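Local coordinates for histone-lysine N-methyltransferase family member SUVH9 (PDB 4NJ5), which acts in gene silencing without binding S-adenosyl-L-methionine, and may bind methylated DNA and recruit RNA polymerase V to chromatin in RNA-directed DNA methylation, at residues A235-L238 / L243-R246; V264-D269 / Q274-Y279. All coordinates share one frame; numbering follows the deposited sequence.

Contact 1. Residues A235-L238 / L243-R246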
ATOM      1  N   ALA A 235      -3.448  13.953   5.487  1.00 22.29           N
ATOM      2  CA  ALA A 235      -2.044  13.548   5.363  1.00 25.28           C
ATOM      3  C   ALA A 235      -1.263  14.502   4.460  1.00 25.60           C
ATOM      4  O   ALA A 235      -0.169  14.984   4.816  1.00 27.36           O
ATOM      5  CB  ALA A 235      -1.952  12.127   4.826  1.00 15.54           C
ATOM      6  N   ARG A 236      -1.836  14.771   3.291  1.00 20.10           N
ATOM      7  CA  ARG A 236      -1.238  15.707   2.346  1.00 26.57           C
ATOM      8  C   ARG A 236      -0.957  17.054   3.008  1.00 26.82           C
ATOM      9  O   ARG A 236       0.144  17.610   2.896  1.00 24.60           O
ATOM     10  CB  ARG A 236      -2.166  15.873   1.142  1.00 31.97           C
ATOM     11  CG  ARG A 236      -1.839  17.064   0.255  1.00 38.49           C
ATOM     12  CD  ARG A 236      -3.020  17.424  -0.627  1.00 43.89           C
ATOM     13  NE  ARG A 236      -3.242  16.465  -1.708  1.00 45.44           N
ATOM     14  CZ  ARG A 236      -4.357  16.391  -2.426  1.00 45.42           C
ATOM     15  NH1 ARG A 236      -5.362  17.212  -2.173  1.00 42.63           N
ATOM     16  NH2 ARG A 236      -4.467  15.487  -3.389  1.00 47.05           N
ATOM     17  N   THR A 237      -1.964  17.559   3.716  1.00 23.57           N
ATOM     18  CA  THR A 237      -1.845  18.842   4.402  1.00 23.56           C
ATOM     19  C   THR A 237      -0.732  18.781   5.450  1.00 21.60           C
ATOM     20  O   THR A 237      -0.020  19.761   5.682  1.00 23.36           O
ATOM     21  CB  THR A 237      -3.168  19.254   5.067  1.00 26.70           C
ATOM     22  OG1 THR A 237      -4.201  19.264   4.078  1.00 23.77           O
ATOM     23  CG2 THR A 237      -3.046  20.629   5.698  1.00 27.58           C
ATOM     24  N   LEU A 238      -0.578  17.619   6.076  1.00 20.82           N
ATOM     25  CA  LEU A 238       0.514  17.409   7.018  1.00 23.83           C
ATOM     26  C   LEU A 238       1.862  17.474   6.315  1.00 27.86           C
ATOM     27  O   LEU A 238       2.874  17.807   6.933  1.00 27.32           O
ATOM     28  CB  LEU A 238       0.361  16.067   7.726  1.00 20.10           C
ATOM     29  CG  LEU A 238      -0.765  15.984   8.750  1.00 17.80           C
ATOM     30  CD1 LEU A 238      -0.690  14.651   9.474  1.00 18.77           C
ATOM     31  CD2 LEU A 238      -0.667  17.143   9.726  1.00 19.07           C
ATOM     32  N   LEU A 243       0.794  22.663  10.666  1.00 25.33           N
ATOM     33  CA  LEU A 243       0.271  23.468  11.764  1.00 26.86           C
ATOM     34  C   LEU A 243      -1.145  23.978  11.501  1.00 30.41           C
ATOM     35  O   LEU A 243      -1.863  24.334  12.434  1.00 31.35           O
ATOM     36  CB  LEU A 243       1.206  24.634  12.084  1.00 28.68           C
ATOM     37  CG  LEU A 243       2.239  24.420  13.194  1.00 29.17           C
ATOM     38  CD1 LEU A 243       3.263  23.350  12.841  1.00 27.64           C
ATOM     39  CD2 LEU A 243       2.928  25.734  13.494  1.00 32.96           C
ATOM     40  N   SER A 244      -1.551  24.009  10.234  1.00 26.73           N
ATOM     41  CA  SER A 244      -2.883  24.488   9.891  1.00 27.21           C
ATOM     42  C   SER A 244      -3.965  23.530  10.386  1.00 28.52           C
ATOM     43  O   SER A 244      -5.077  23.952  10.696  1.00 27.61           O
ATOM     44  CB  SER A 244      -3.020  24.699   8.382  1.00 26.92           C
ATOM     45  OG  SER A 244      -3.074  23.457   7.700  1.00 25.13           O
ATOM     46  N   VAL A 245      -3.642  22.243  10.458  1.00 24.75           N
ATOM     47  CA  VAL A 245      -4.604  21.261  10.946  1.00 24.26           C
ATOM     48  C   VAL A 245      -4.209  20.704  12.309  1.00 24.21           C
ATOM     49  O   VAL A 245      -5.051  20.177  13.035  1.00 27.92           O
ATOM     50  CB  VAL A 245      -4.811  20.101   9.949  1.00 36.25           C
ATOM     51  CG1 VAL A 245      -5.383  20.625   8.636  1.00 35.67           C
ATOM     52  CG2 VAL A 245      -3.508  19.350   9.717  1.00 31.69           C
ATOM     53  N   ARG A 246      -2.931  20.826  12.656  1.00 26.78           N
ATOM     54  CA  ARG A 246      -2.448  20.391  13.961  1.00 28.43           C
ATOM     55  C   ARG A 246      -1.617  21.482  14.628  1.00 29.69           C
ATOM     56  O   ARG A 246      -0.392  21.392  14.669  1.00 28.94           O
ATOM     57  CB  ARG A 246      -1.623  19.108  13.831  1.00 25.74           C
ATOM     58  CG  ARG A 246      -2.447  17.825  13.787  1.00 22.13           C
ATOM     59  CD  ARG A 246      -1.579  16.645  13.391  1.00 20.68           C
ATOM     60  NE  ARG A 246      -2.201  15.357  13.676  1.00 23.38           N
ATOM     61  CZ  ARG A 246      -1.580  14.187  13.553  1.00 21.69           C
ATOM     62  NH1 ARG A 246      -0.317  14.144  13.152  1.00 18.45           N
ATOM     63  NH2 ARG A 246      -2.218  13.060  13.833  1.00 19.88           N
TER
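The methyl of T237 faces S244 and V245 because its first torsion sets CG2 anti to the backbone N and turns OG1 (chi1 -56°) back along its own helix, where the hydroxyl bonds to the carbonyl of K233. V245 answers with both branches: CG1, anti to its carbonyl carbon, reaches toward the threonine, while CG2 reaches toward L238. Here methyl groups share the junction with the flanks of two polar side chains, S244 and R246. T237 CG2 lies 3.8 Å from V245 CG1 and 3.5 Å from S244 OG, an oxygen whose hydrogen bond goes to the N241 carbonyl within the connecting turn. One residue on, L238 CD2 packs against V245 CG2 at 3.6 Å and also meets the aliphatic part of R246, 3.8 Å from R246 CD. The other methyl, L238 CD1, sits over one face of the R246 guanidinium, 3.7 Å from R246 NH1. With its chain extended from CG to NE, R246 runs past the leucine and delivers its charged end to E364, a salt bridge through NH1, and to the hydroxyl of Y250; F267 adds a cation-pi contact. The contact thus folds the last turns of helix 228-240 against the loop that leads to strand 250-252, with F234 of the same helix also touching V245 and R246. The two segments meet by van der Waals contact, while T237 OG1, S244 OG and R246 NH1 find their polar partners elsewhere in the chain, and the leucine methyl covers a cation whose charge is probably balanced by E364.

Contact 2. Residues V264-D269 / Q274-Y279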
ATOM      1  N   VAL A 264      11.717  13.169   9.776  1.00 30.61           N
ATOM      2  CA  VAL A 264      10.915  12.207  10.525  1.00 27.70           C
ATOM      3  C   VAL A 264      10.132  12.918  11.619  1.00 25.77           C
ATOM      4  O   VAL A 264      10.708  13.400  12.591  1.00 28.77           O
ATOM      5  CB  VAL A 264      11.778  11.101  11.160  1.00 21.06           C
ATOM      6  CG1 VAL A 264      10.892  10.090  11.880  1.00 16.16           C
ATOM      7  CG2 VAL A 264      12.619  10.411  10.100  1.00 17.56           C
ATOM      8  N   TYR A 265       8.815  12.977  11.456  1.00 19.14           N
ATOM      9  CA  TYR A 265       7.971  13.735  12.374  1.00 21.48           C
ATOM     10  C   TYR A 265       7.880  13.091  13.751  1.00 22.89           C
ATOM     11  O   TYR A 265       7.943  11.870  13.883  1.00 21.26           O
ATOM     12  CB  TYR A 265       6.554  13.876  11.823  1.00 19.95           C
ATOM     13  CG  TYR A 265       6.388  14.834  10.666  1.00 18.00           C
ATOM     14  CD1 TYR A 265       7.484  15.373  10.000  1.00 18.53           C
ATOM     15  CD2 TYR A 265       5.120  15.205  10.245  1.00 18.54           C
ATOM     16  CE1 TYR A 265       7.311  16.250   8.942  1.00 20.25           C
ATOM     17  CE2 TYR A 265       4.939  16.076   9.199  1.00 22.65           C
ATOM     18  CZ  TYR A 265       6.032  16.596   8.547  1.00 21.00           C
ATOM     19  OH  TYR A 265       5.830  17.464   7.501  1.00 22.11           O
ATOM     20  N   LEU A 266       7.716  13.925  14.772  1.00 19.74           N
ATOM     21  CA  LEU A 266       7.450  13.448  16.122  1.00 20.34           C
ATOM     22  C   LEU A 266       6.232  14.175  16.674  1.00 21.29           C
ATOM     23  O   LEU A 266       6.264  15.386  16.880  1.00 22.07           O
ATOM     24  CB  LEU A 266       8.655  13.679  17.030  1.00 28.53           C
ATOM     25  CG  LEU A 266       8.415  13.253  18.478  1.00 29.83           C
ATOM     26  CD1 LEU A 266       8.193  11.751  18.549  1.00 29.94           C
ATOM     27  CD2 LEU A 266       9.560  13.679  19.379  1.00 28.86           C
ATOM     28  N   PHE A 267       5.161  13.429  16.916  1.00 29.20           N
ATOM     29  CA  PHE A 267       3.883  14.022  17.283  1.00 31.25           C
ATOM     30  C   PHE A 267       3.355  13.461  18.594  1.00 31.64           C
ATOM     31  O   PHE A 267       3.436  12.263  18.841  1.00 29.26           O
ATOM     32  CB  PHE A 267       2.865  13.781  16.171  1.00 27.41           C
ATOM     33  CG  PHE A 267       1.543  14.443  16.409  1.00 30.54           C
ATOM     34  CD1 PHE A 267       1.389  15.802  16.191  1.00 30.68           C
ATOM     35  CD2 PHE A 267       0.450  13.707  16.841  1.00 29.58           C
ATOM     36  CE1 PHE A 267       0.172  16.418  16.406  1.00 32.71           C
ATOM     37  CE2 PHE A 267      -0.770  14.316  17.056  1.00 31.14           C
ATOM     38  CZ  PHE A 267      -0.909  15.675  16.839  1.00 32.05           C
ATOM     39  N   ASN A 268       2.809  14.336  19.431  1.00 32.13           N
ATOM     40  CA  ASN A 268       2.261  13.924  20.719  1.00 30.88           C
ATOM     41  C   ASN A 268       1.145  14.859  21.169  1.00 30.32           C
ATOM     42  O   ASN A 268       1.402  15.938  21.705  1.00 30.56           O
ATOM     43  CB  ASN A 268       3.372  13.853  21.772  1.00 35.94           C
ATOM     44  CG  ASN A 268       2.868  13.414  23.140  1.00 42.27           C
ATOM     45  OD1 ASN A 268       1.722  12.993  23.294  1.00 47.54           O
ATOM     46  ND2 ASN A 268       3.735  13.507  24.144  1.00 39.93           N
ATOM     47  N   ASP A 269      -0.096  14.435  20.940  1.00 26.18           N
ATOM     48  CA  ASP A 269      -1.268  15.215  21.326  1.00 30.08           C
ATOM     49  C   ASP A 269      -1.937  14.622  22.559  1.00 34.73           C
ATOM     50  O   ASP A 269      -3.101  14.902  22.838  1.00 33.60           O
ATOM     51  CB  ASP A 269      -2.271  15.293  20.170  1.00 37.42           C
ATOM     52  CG  ASP A 269      -2.868  13.940  19.814  1.00 39.44           C
ATOM     53  OD1 ASP A 269      -2.304  12.901  20.219  1.00 41.96           O
ATOM     54  OD2 ASP A 269      -3.901  13.914  19.113  1.00 37.43           O
ATOM     55  N   GLN A 274       8.525  12.996  25.692  1.00 40.36           N
ATOM     56  CA  GLN A 274       9.319  13.253  24.501  1.00 40.11           C
ATOM     57  C   GLN A 274      10.503  12.304  24.401  1.00 39.97           C
ATOM     58  O   GLN A 274      11.573  12.704  23.959  1.00 39.17           O
ATOM     59  CB  GLN A 274       9.818  14.701  24.504  1.00 49.58           C
ATOM     60  CG  GLN A 274       8.740  15.774  24.577  1.00 53.50           C
ATOM     61  CD  GLN A 274       9.317  17.175  24.522  1.00 52.84           C
ATOM     62  OE1 GLN A 274      10.535  17.350  24.469  1.00 57.53           O
ATOM     63  NE2 GLN A 274       8.446  18.179  24.531  1.00 47.15           N
ATOM     64  N   GLU A 275      10.302  11.055  24.820  1.00 45.35           N
ATOM     65  CA  GLU A 275      11.363  10.037  24.817  1.00 46.19           C
ATOM     66  C   GLU A 275      12.179   9.855  23.518  1.00 42.30           C
ATOM     67  O   GLU A 275      13.401   9.749  23.586  1.00 44.73           O
ATOM     68  CB  GLU A 275      10.830   8.676  25.293  1.00 57.57           C
ATOM     69  CG  GLU A 275      11.827   7.528  25.114  1.00 64.91           C
ATOM     70  CD  GLU A 275      11.376   6.225  25.759  1.00 71.35           C
ATOM     71  OE1 GLU A 275      11.498   6.101  26.998  1.00 74.76           O
ATOM     72  OE2 GLU A 275      10.918   5.318  25.027  1.00 70.14           O
ATOM     73  N   PRO A 276      11.518   9.809  22.340  1.00 34.74           N
ATOM     74  CA  PRO A 276      12.293   9.571  21.115  1.00 32.22           C
ATOM     75  C   PRO A 276      13.426  10.571  20.874  1.00 31.23           C
ATOM     76  O   PRO A 276      14.423  10.212  20.247  1.00 30.52           O
ATOM     77  CB  PRO A 276      11.240   9.687  20.007  1.00 30.33           C
ATOM     78  CG  PRO A 276       9.980   9.275  20.660  1.00 27.68           C
ATOM     79  CD  PRO A 276      10.067   9.817  22.060  1.00 33.76           C
ATOM     80  N   LEU A 277      13.274  11.796  21.368  1.00 36.07           N
ATOM     81  CA  LEU A 277      14.311  12.819  21.250  1.00 37.58           C
ATOM     82  C   LEU A 277      15.609  12.398  21.941  1.00 36.75           C
ATOM     83  O   LEU A 277      16.704  12.714  21.483  1.00 41.17           O
ATOM     84  CB  LEU A 277      13.811  14.132  21.854  1.00 36.62           C
ATOM     85  CG  LEU A 277      13.474  15.299  20.922  1.00 35.08           C
ATOM     86  CD1 LEU A 277      12.991  14.813  19.570  1.00 31.44           C
ATOM     87  CD2 LEU A 277      12.429  16.201  21.560  1.00 35.69           C
ATOM     88  N   TYR A 278      15.475  11.657  23.031  1.00 28.17           N
ATOM     89  CA  TYR A 278      16.604  11.299  23.880  1.00 34.33           C
ATOM     90  C   TYR A 278      17.481  10.144  23.375  1.00 32.79           C
ATOM     91  O   TYR A 278      18.522   9.859  23.954  1.00 33.88           O
ATOM     92  CB  TYR A 278      16.085  11.035  25.290  1.00 47.64           C
ATOM     93  CG  TYR A 278      15.330  12.210  25.858  1.00 55.40           C
ATOM     94  CD1 TYR A 278      15.852  13.490  25.780  1.00 57.72           C
ATOM     95  CD2 TYR A 278      14.083  12.044  26.446  1.00 59.04           C
ATOM     96  CE1 TYR A 278      15.168  14.570  26.291  1.00 61.43           C
ATOM     97  CE2 TYR A 278      13.390  13.122  26.961  1.00 62.03           C
ATOM     98  CZ  TYR A 278      13.942  14.380  26.878  1.00 64.30           C
ATOM     99  OH  TYR A 278      13.270  15.463  27.380  1.00 68.18           O
ATOM    100  N   TYR A 279      17.060   9.475  22.308  1.00 32.52           N
ATOM    101  CA  TYR A 279      17.943   8.517  21.651  1.00 33.95           C
ATOM    102  C   TYR A 279      18.837   9.287  20.692  1.00 32.20           C
ATOM    103  O   TYR A 279      18.490  10.389  20.260  1.00 35.06           O
ATOM    104  CB  TYR A 279      17.157   7.466  20.860  1.00 41.22           C
ATOM    105  CG  TYR A 279      16.238   6.607  21.695  1.00 44.86           C
ATOM    106  CD1 TYR A 279      16.701   5.450  22.308  1.00 45.82           C
ATOM    107  CD2 TYR A 279      14.900   6.942  21.850  1.00 46.26           C
ATOM    108  CE1 TYR A 279      15.854   4.659  23.067  1.00 48.20           C
ATOM    109  CE2 TYR A 279      14.051   6.160  22.603  1.00 48.58           C
ATOM    110  CZ  TYR A 279      14.532   5.020  23.210  1.00 50.57           C
ATOM    111  OH  TYR A 279      13.682   4.242  23.964  1.00 52.44           O
TER
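L266 and P276 meet at about a right angle, the leucine side chain running across the proline so that one methyl comes up to the pyrrolidine ring. L266 CD1 makes this approach, 3.7 Å from P276 CG and 4.0 Å from P276 CB. The second branch of the same leucine serves another neighbour: L266 CD2 lies 3.6 Å from L277 CD1, the two leucines crossing obliquely. A first torsion of 178° puts CG anti to the backbone N, and chi2 (64°) then splits the two methyls between P276 and L277. A single branched side chain thus bridges two successive residues. Here the strand is 264-267, an inner member of the mixed sheet formed with 250-252, 363-367 and 373-377, and both segments belong to the pre-SET region, away from its zinc cluster. The cover, 275-278, has helical backbone angles but an irregular bonding pattern; Y278 N bonds to E275 O at 2.9 Å, and L277 N reaches Q274 O at 3.2 Å. Beyond the turn the Y279 ring presents its edge to P276 CA, and its hydroxyl makes a weak hydrogen bond to E275 OE2. Around the leucine-proline pair, W373 touches both partners, while I251 from the neighbouring strand meets both L266 and L277.

In the fold
Contact 1 is a surface contact and contact 2 a buried one, although each folds a regular element against chain that follows it closely. In 235-238 / 243-246 a helix end meets a loop, and methyls share the junction with a hydroxyl and a guanidinium; in 264-269 / 274-279 a strand meets an irregular turn through hydrocarbon alone. Their centres lie about 17 Å apart, yet the two touch through the residues before and after L266: L238 O is 3.0 Å from Y265 OH, a probable hydrogen bond, and R246 packs on F267. Strand 264-267 thus meets the helix end through Y265 and the following loop through F267, while L266 serves contact 2.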